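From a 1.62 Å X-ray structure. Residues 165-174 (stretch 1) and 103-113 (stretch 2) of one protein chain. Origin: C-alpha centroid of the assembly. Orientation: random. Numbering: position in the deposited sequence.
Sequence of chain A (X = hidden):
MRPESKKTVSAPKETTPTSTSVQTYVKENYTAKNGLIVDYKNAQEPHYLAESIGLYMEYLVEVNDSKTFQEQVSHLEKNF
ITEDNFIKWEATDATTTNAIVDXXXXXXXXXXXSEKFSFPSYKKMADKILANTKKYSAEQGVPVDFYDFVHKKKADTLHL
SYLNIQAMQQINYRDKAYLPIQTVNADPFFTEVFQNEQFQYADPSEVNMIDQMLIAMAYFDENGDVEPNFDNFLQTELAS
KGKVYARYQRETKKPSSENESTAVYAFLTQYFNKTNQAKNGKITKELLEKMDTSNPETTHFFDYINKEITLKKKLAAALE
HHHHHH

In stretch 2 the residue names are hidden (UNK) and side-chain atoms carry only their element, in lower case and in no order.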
ATOM      1  N   ILE A 165       3.468   8.501  -4.593  1.00 10.44           N
ATOM      2  CA  ILE A 165       3.803   9.839  -5.077  1.00  9.00           C
ATOM      3  C   ILE A 165       3.614  10.871  -3.976  1.00 12.28           C
ATOM      4  O   ILE A 165       4.434  11.778  -3.806  1.00  8.69           O
ATOM      5  CB  ILE A 165       2.964  10.184  -6.322  1.00 10.61           C
ATOM      6  CG1 ILE A 165       3.267   9.197  -7.452  1.00 10.50           C
ATOM      7  CG2 ILE A 165       3.214  11.649  -6.763  1.00 10.74           C
ATOM      8  CD1 ILE A 165       4.758   9.014  -7.771  1.00  9.84           C
ATOM      9  N   GLN A 166       2.529  10.760  -3.212  1.00 13.49           N
ATOM     10  CA  GLN A 166       2.310  11.710  -2.125  1.00 14.50           C
ATOM     11  C   GLN A 166       3.468  11.693  -1.130  1.00 13.07           C
ATOM     12  O   GLN A 166       3.975  12.754  -0.742  1.00 13.68           O
ATOM     13  CB  GLN A 166       0.980  11.408  -1.426  1.00 17.60           C
ATOM     14  CG  GLN A 166       0.765  12.237  -0.168  1.00 30.11           C
ATOM     15  CD  GLN A 166      -0.679  12.638   0.044  1.00 35.01           C
ATOM     16  OE1 GLN A 166      -1.381  13.014  -0.896  1.00 39.25           O
ATOM     17  NE2 GLN A 166      -1.138  12.543   1.288  1.00 34.29           N
ATOM     18  N   ALA A 167       3.932  10.501  -0.745  1.00 11.23           N
ATOM     19  CA  ALA A 167       5.023  10.430   0.221  1.00 12.54           C
ATOM     20  C   ALA A 167       6.309  10.998  -0.367  1.00 16.09           C
ATOM     21  O   ALA A 167       7.073  11.682   0.326  1.00 14.24           O
ATOM     22  CB  ALA A 167       5.237   8.986   0.679  1.00 11.28           C
ATOM     23  N   MET A 168       6.560  10.737  -1.643  1.00 10.08           N
ATOM     24  CA  MET A 168       7.791  11.223  -2.259  1.00  9.44           C
ATOM     25  C   MET A 168       7.798  12.739  -2.379  1.00 12.70           C
ATOM     26  O   MET A 168       8.859  13.363  -2.250  1.00 13.22           O
ATOM     27  CB  MET A 168       7.989  10.572  -3.629  1.00 11.54           C
ATOM     28  CG  MET A 168       8.174   9.087  -3.539  1.00  9.18           C
ATOM     29  SD  MET A 168       8.277   8.325  -5.163  1.00 12.92           S
ATOM     30  CE  MET A 168       9.733   9.152  -5.815  1.00 13.18           C
ATOM     31  N   GLN A 169       6.634  13.349  -2.614  1.00 12.44           N
ATOM     32  CA  GLN A 169       6.581  14.806  -2.654  1.00 13.42           C
ATOM     33  C   GLN A 169       6.768  15.404  -1.265  1.00 17.19           C
ATOM     34  O   GLN A 169       7.336  16.497  -1.135  1.00 17.61           O
ATOM     35  CB  GLN A 169       5.260  15.260  -3.281  1.00 16.52           C
ATOM     36  CG  GLN A 169       5.098  14.814  -4.726  1.00 14.84           C
ATOM     37  CD  GLN A 169       3.698  15.030  -5.268  1.00 19.93           C
ATOM     38  OE1 GLN A 169       2.728  15.112  -4.516  1.00 22.79           O
ATOM     39  NE2 GLN A 169       3.588  15.104  -6.589  1.00 21.39           N
ATOM     40  N   GLN A 170       6.327  14.697  -0.223  1.00 16.47           N
ATOM     41  CA  GLN A 170       6.476  15.188   1.145  1.00 15.95           C
ATOM     42  C   GLN A 170       7.941  15.387   1.528  1.00 17.71           C
ATOM     43  O   GLN A 170       8.258  16.270   2.334  1.00 20.64           O
ATOM     44  CB  GLN A 170       5.803  14.221   2.117  1.00 21.61           C
ATOM     45  CG  GLN A 170       6.038  14.565   3.567  1.00 19.26           C
ATOM     46  CD  GLN A 170       5.297  15.819   3.988  1.00 29.56           C
ATOM     47  OE1 GLN A 170       4.152  16.033   3.592  1.00 27.44           O
ATOM     48  NE2 GLN A 170       5.954  16.662   4.791  1.00 22.06           N
ATOM     49  N   ILE A 171       8.845  14.584   0.969  1.00 12.56           N
ATOM     50  CA  ILE A 171      10.263  14.665   1.295  1.00 10.68           C
ATOM     51  C   ILE A 171      11.079  15.210   0.126  1.00  8.06           C
ATOM     52  O   ILE A 171      12.307  15.156   0.152  1.00  9.62           O
ATOM     53  CB  ILE A 171      10.791  13.302   1.788  1.00 10.89           C
ATOM     54  CG1 ILE A 171      12.066  13.457   2.633  1.00 13.09           C
ATOM     55  CG2 ILE A 171      10.967  12.319   0.649  1.00 10.01           C
ATOM     56  CD1 ILE A 171      11.834  14.143   3.954  1.00 15.00           C
ATOM     57  N   ASN A 172      10.416  15.754  -0.896  1.00  9.11           N
ATOM     58  CA  ASN A 172      11.075  16.500  -1.975  1.00 10.52           C
ATOM     59  C   ASN A 172      12.149  15.689  -2.699  1.00 11.80           C
ATOM     60  O   ASN A 172      13.285  16.138  -2.864  1.00 12.46           O
ATOM     61  CB  ASN A 172      11.672  17.801  -1.438  1.00  9.44           C
ATOM     62  CG  ASN A 172      10.622  18.708  -0.850  1.00 11.25           C
ATOM     63  OD1 ASN A 172      10.595  18.949   0.365  1.00 16.05           O
ATOM     64  ND2 ASN A 172       9.746  19.215  -1.704  1.00 10.86           N
ATOM     65  N   TYR A 173      11.789  14.494  -3.155  1.00 10.19           N
ATOM     66  CA  TYR A 173      12.659  13.819  -4.109  1.00 10.04           C
ATOM     67  C   TYR A 173      12.910  14.731  -5.304  1.00  9.28           C
ATOM     68  O   TYR A 173      12.039  15.506  -5.710  1.00 10.91           O
ATOM     69  CB  TYR A 173      12.031  12.515  -4.601  1.00  8.48           C
ATOM     70  CG  TYR A 173      12.193  11.307  -3.702  1.00  7.10           C
ATOM     71  CD1 TYR A 173      11.342  11.116  -2.618  1.00  7.81           C
ATOM     72  CD2 TYR A 173      13.145  10.330  -3.967  1.00  8.57           C
ATOM     73  CE1 TYR A 173      11.440  10.016  -1.814  1.00  8.73           C
ATOM     74  CE2 TYR A 173      13.262   9.211  -3.146  1.00  9.35           C
ATOM     75  CZ  TYR A 173      12.394   9.066  -2.070  1.00  8.45           C
ATOM     76  OH  TYR A 173      12.460   7.979  -1.232  1.00  9.39           O
ATOM     77  N   ARG A 174      14.116  14.637  -5.858  1.00  9.48           N
ATOM     78  CA  ARG A 174      14.463  15.399  -7.050  1.00 14.27           C
ATOM     79  C   ARG A 174      13.588  14.988  -8.230  1.00 14.09           C
ATOM     80  O   ARG A 174      12.970  13.923  -8.236  1.00 10.64           O
ATOM     81  CB  ARG A 174      15.932  15.200  -7.403  1.00 14.30           C
ATOM     82  CG  ARG A 174      16.886  15.609  -6.294  1.00 19.61           C
ATOM     83  CD  ARG A 174      18.266  14.991  -6.495  1.00 26.29           C
ATOM     84  NE  ARG A 174      18.920  15.466  -7.713  1.00 31.70           N
ATOM     85  CZ  ARG A 174      19.972  14.875  -8.272  1.00 31.75           C
ATOM     86  NH1 ARG A 174      20.488  13.782  -7.728  1.00 31.03           N
ATOM     87  NH2 ARG A 174      20.502  15.369  -9.383  1.00 35.35           N
ATOM     88  N   UNK A 103       7.861   1.989   4.016  1.00  7.41           N
ATOM     89  CA  UNK A 103       8.302   3.215   4.670  1.00  7.79           C
ATOM     90  C   UNK A 103       7.376   4.362   4.318  1.00  8.29           C
ATOM     91  O   UNK A 103       6.977   5.134   5.191  1.00  7.04           O
ATOM     92  c   UNK A 103      10.760   2.578   4.585  1.00 10.77           C
ATOM     93  o   UNK A 103      11.912   2.799   4.147  1.00 11.91           O
ATOM     94  o   UNK A 103      10.458   1.580   5.277  1.00 14.27           O
ATOM     95  c   UNK A 103       9.717   3.608   4.245  1.00  6.43           C
ATOM     96  N   UNK A 104       7.046   4.485   3.023  1.00  7.90           N
ATOM     97  CA  UNK A 104       6.155   5.539   2.536  1.00  6.11           C
ATOM     98  C   UNK A 104       4.806   5.479   3.239  1.00  8.13           C
ATOM     99  O   UNK A 104       4.257   6.504   3.658  1.00  6.01           O
ATOM    100  c   UNK A 104       7.260   5.164  -1.087  1.00  6.63           C
ATOM    101  c   UNK A 104       7.145   5.733   0.179  1.00  5.95           C
ATOM    102  c   UNK A 104       8.143   6.594   0.629  1.00  5.29           C
ATOM    103  c   UNK A 104       9.235   6.882  -0.183  1.00  8.28           C
ATOM    104  c   UNK A 104       5.944   5.401   1.021  1.00  6.29           C
ATOM    105  c   UNK A 104       9.330   6.314  -1.439  1.00  7.24           C
ATOM    106  c   UNK A 104       8.334   5.443  -1.894  1.00  9.24           C
ATOM    107  N   UNK A 105       4.249   4.279   3.363  1.00  7.37           N
ATOM    108  CA  UNK A 105       2.940   4.132   3.990  1.00  4.71           C
ATOM    109  C   UNK A 105       2.987   4.539   5.457  1.00  6.34           C
ATOM    110  O   UNK A 105       2.113   5.262   5.935  1.00  6.91           O
ATOM    111  c   UNK A 105       1.518  -0.269   2.498  1.00  7.53           C
ATOM    112  c   UNK A 105       2.451   2.691   3.855  1.00  5.39           C
ATOM    113  c   UNK A 105       1.043   2.527   4.408  1.00  8.03           C
ATOM    114  n   UNK A 105       1.403  -0.692   1.246  1.00 10.29           N
ATOM    115  n   UNK A 105       0.602   0.554   2.992  1.00  8.72           N
ATOM    116  n   UNK A 105       2.555  -0.670   3.234  1.00  8.62           N
ATOM    117  c   UNK A 105       0.601   1.073   4.361  1.00  8.01           C
ATOM    118  N   UNK A 106       4.018   4.102   6.181  1.00  5.88           N
ATOM    119  CA  UNK A 106       4.103   4.382   7.610  1.00  5.39           C
ATOM    120  C   UNK A 106       4.320   5.871   7.849  1.00  4.37           C
ATOM    121  O   UNK A 106       3.681   6.470   8.721  1.00  7.37           O
ATOM    122  c   UNK A 106       4.703   2.080   8.390  1.00  6.53           C
ATOM    123  c   UNK A 106       5.636   4.065   9.610  1.00  9.36           C
ATOM    124  c   UNK A 106       5.795   1.023   8.606  1.00  5.38           C
ATOM    125  c   UNK A 106       5.215   3.523   8.242  1.00  7.78           C
ATOM    126  N   UNK A 107       5.243   6.487   7.094  1.00  6.22           N
ATOM    127  CA  UNK A 107       5.506   7.904   7.309  1.00  7.41           C
ATOM    128  C   UNK A 107       4.305   8.744   6.915  1.00  7.50           C
ATOM    129  O   UNK A 107       3.985   9.713   7.604  1.00  8.27           O
ATOM    130  c   UNK A 107       6.751   8.367   6.549  1.00  8.23           C
ATOM    131  o   UNK A 107       6.617   8.096   5.144  1.00  8.32           O
ATOM    132  c   UNK A 107       7.977   7.659   7.093  1.00 12.12           C
ATOM    133  N   UNK A 108       3.590   8.359   5.846  1.00  8.12           N
ATOM    134  CA  UNK A 108       2.355   9.059   5.511  1.00  8.65           C
ATOM    135  C   UNK A 108       1.349   8.974   6.650  1.00  9.98           C
ATOM    136  O   UNK A 108       0.718   9.970   7.003  1.00  7.93           O
ATOM    137  o   UNK A 108       3.021  11.384   2.971  1.00 19.83           O
ATOM    138  c   UNK A 108       2.071  10.588   2.881  1.00 22.72           C
ATOM    139  o   UNK A 108       0.889  10.960   2.732  1.00 30.59           O
ATOM    140  c   UNK A 108       1.748   8.492   4.228  1.00 11.37           C
ATOM    141  c   UNK A 108       2.354   9.097   2.979  1.00 14.88           C
ATOM    142  N   UNK A 109       1.213   7.799   7.260  1.00  6.85           N
ATOM    143  CA  UNK A 109       0.278   7.645   8.362  1.00  5.73           C
ATOM    144  C   UNK A 109       0.683   8.513   9.546  1.00  7.31           C
ATOM    145  O   UNK A 109      -0.165   9.144  10.184  1.00  9.53           O
ATOM    146  c   UNK A 109       0.193   6.170   8.750  1.00  9.41           C
ATOM    147  N   UNK A 110       1.987   8.590   9.824  1.00  5.43           N
ATOM    148  CA  UNK A 110       2.473   9.423  10.915  1.00  5.27           C
ATOM    149  C   UNK A 110       2.211  10.899  10.664  1.00  7.87           C
ATOM    150  O   UNK A 110       1.842  11.630  11.593  1.00  6.40           O
ATOM    151  c   UNK A 110       3.964   9.180  11.123  1.00  4.69           C
ATOM    152  c   UNK A 110       3.967   7.884  13.310  1.00  6.96           C
ATOM    153  c   UNK A 110       5.789   7.613  11.646  1.00  9.67           C
ATOM    154  c   UNK A 110       4.317   7.859  11.828  1.00  6.31           C
ATOM    155  N   UNK A 111       2.429  11.364   9.431  1.00  7.29           N
ATOM    156  CA  UNK A 111       2.144  12.764   9.125  1.00  9.11           C
ATOM    157  C   UNK A 111       0.667  13.066   9.330  1.00  7.61           C
ATOM    158  O   UNK A 111       0.306  14.090   9.925  1.00 10.08           O
ATOM    159  c   UNK A 111       4.695  12.548   6.501  1.00  6.73           C
ATOM    160  o   UNK A 111       8.092  13.772   6.795  1.00  9.87           O
ATOM    161  c   UNK A 111       4.773  14.184   8.222  1.00 11.17           C
ATOM    162  c   UNK A 111       6.121  14.354   8.002  1.00  7.46           C
ATOM    163  c   UNK A 111       4.039  13.276   7.473  1.00  7.48           C
ATOM    164  c   UNK A 111       6.744  13.611   7.028  1.00  9.09           C
ATOM    165  c   UNK A 111       2.557  13.091   7.690  1.00  6.85           C
ATOM    166  c   UNK A 111       6.044  12.703   6.277  1.00  9.83           C
ATOM    167  N   UNK A 112      -0.203  12.189   8.829  1.00  9.43           N
ATOM    168  CA  UNK A 112      -1.641  12.402   8.972  1.00 10.67           C
ATOM    169  C   UNK A 112      -2.063  12.341  10.433  1.00  6.43           C
ATOM    170  O   UNK A 112      -2.879  13.149  10.879  1.00  8.58           O
ATOM    171  c   UNK A 112      -2.416  11.366   8.155  1.00 14.00           C
ATOM    172  c   UNK A 112      -2.202  11.476   6.659  1.00 17.84           C
ATOM    173  n   UNK A 112      -3.831  13.249   6.522  1.00 19.16           N
ATOM    174  o   UNK A 112      -1.925  13.472   5.356  1.00 32.19           O
ATOM    175  c   UNK A 112      -2.646  12.821   6.119  1.00 25.39           C
ATOM    176  N   UNK A 113      -1.474  11.416  11.195  1.00  6.68           N
ATOM    177  CA  UNK A 113      -1.773  11.290  12.620  1.00  7.82           C
ATOM    178  C   UNK A 113      -1.278  12.493  13.416  1.00  7.30           C
ATOM    179  O   UNK A 113      -1.905  12.890  14.400  1.00  8.47           O
ATOM    180  c   UNK A 113      -1.151  10.003  13.170  1.00  7.47           C
TER
HETATM  181  O   HOH W   1       2.314  14.087   3.662  1.00 28.22           O
HETATM  182  O   HOH W   2      -2.773  15.063   2.558  1.00 33.97           O

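Position 103 carries two side-chain carbons, the second bearing two oxygens, and lies beyond the reach of stretch 1; a carboxylate on so short a stem is aspartate, D103. At position 104 one carbon leads to a six-membered carbon ring without a heteroatom. Its CB lies 3.7 Å from CB of A167, and the ring packs against M168 and Y173. A plain ring of six carbons on one carbon is phenylalanine, F104. Position 105 has three carbons, a nitrogen and then a carbon carrying two more nitrogens, a guanidinium group; the CA-to-CB bond points away from stretch 1, and the side chain makes no contact there: R105. Position 106 has four carbons forked at the first, one arm two carbons long, and is I106, out of reach of the contact.

Position 107 has one carbon bearing an oxygen and a methyl carbon, hence T107; although its CA-to-CB bond points toward stretch 1, it makes no close contact there. Position 108 shows three carbons, the third holding two oxygens. One oxygen is 2.9 Å from NE2 of Q166 and the other is 3.5 Å from CA of A167; the longer carboxylate is glutamate, E108. A single carbon at position 109 gives A109, and position 110 has four carbons, forked at the second, and is L110; neither reaches stretch 1.

At position 111 a carbon carries a six-membered ring with one oxygen attached, a phenol. A ring carbon comes within 3.3 Å of CG of Q170, and NE2 of the same glutamine lies over one ring face: Y111. Position 112 has three carbons, the last with one oxygen and one nitrogen, near the end of Q166; this is glutamine, Q112. Position 113, with one carbon, is A113 and lies far from stretch 1.

The helices cross at 69°, with their axes 9.2 Å apart at closest approach, and the small side chain of A167 allows its backbone to come near F104, CA to CA 5.5 Å. The F104 ring fills the space beside it: CZ packs 3.7 Å from CG of M168, while OH of Y173 approaches the ring edge, 3.6 Å from CZ. This largely apolar patch gives way to polar contacts around E108. There Q166 NE2 donates a hydrogen bond to E108 OE1 (2.9 Å), and a water donates to both E108 OE2 (2.9 Å) and Q170 OE1 (2.7 Å). The carboxylate thus ties together residues one helical turn apart on stretch 1, and Y111 extends the contact along Q170.

Stretch 2 103-113: DFRITEALYQA
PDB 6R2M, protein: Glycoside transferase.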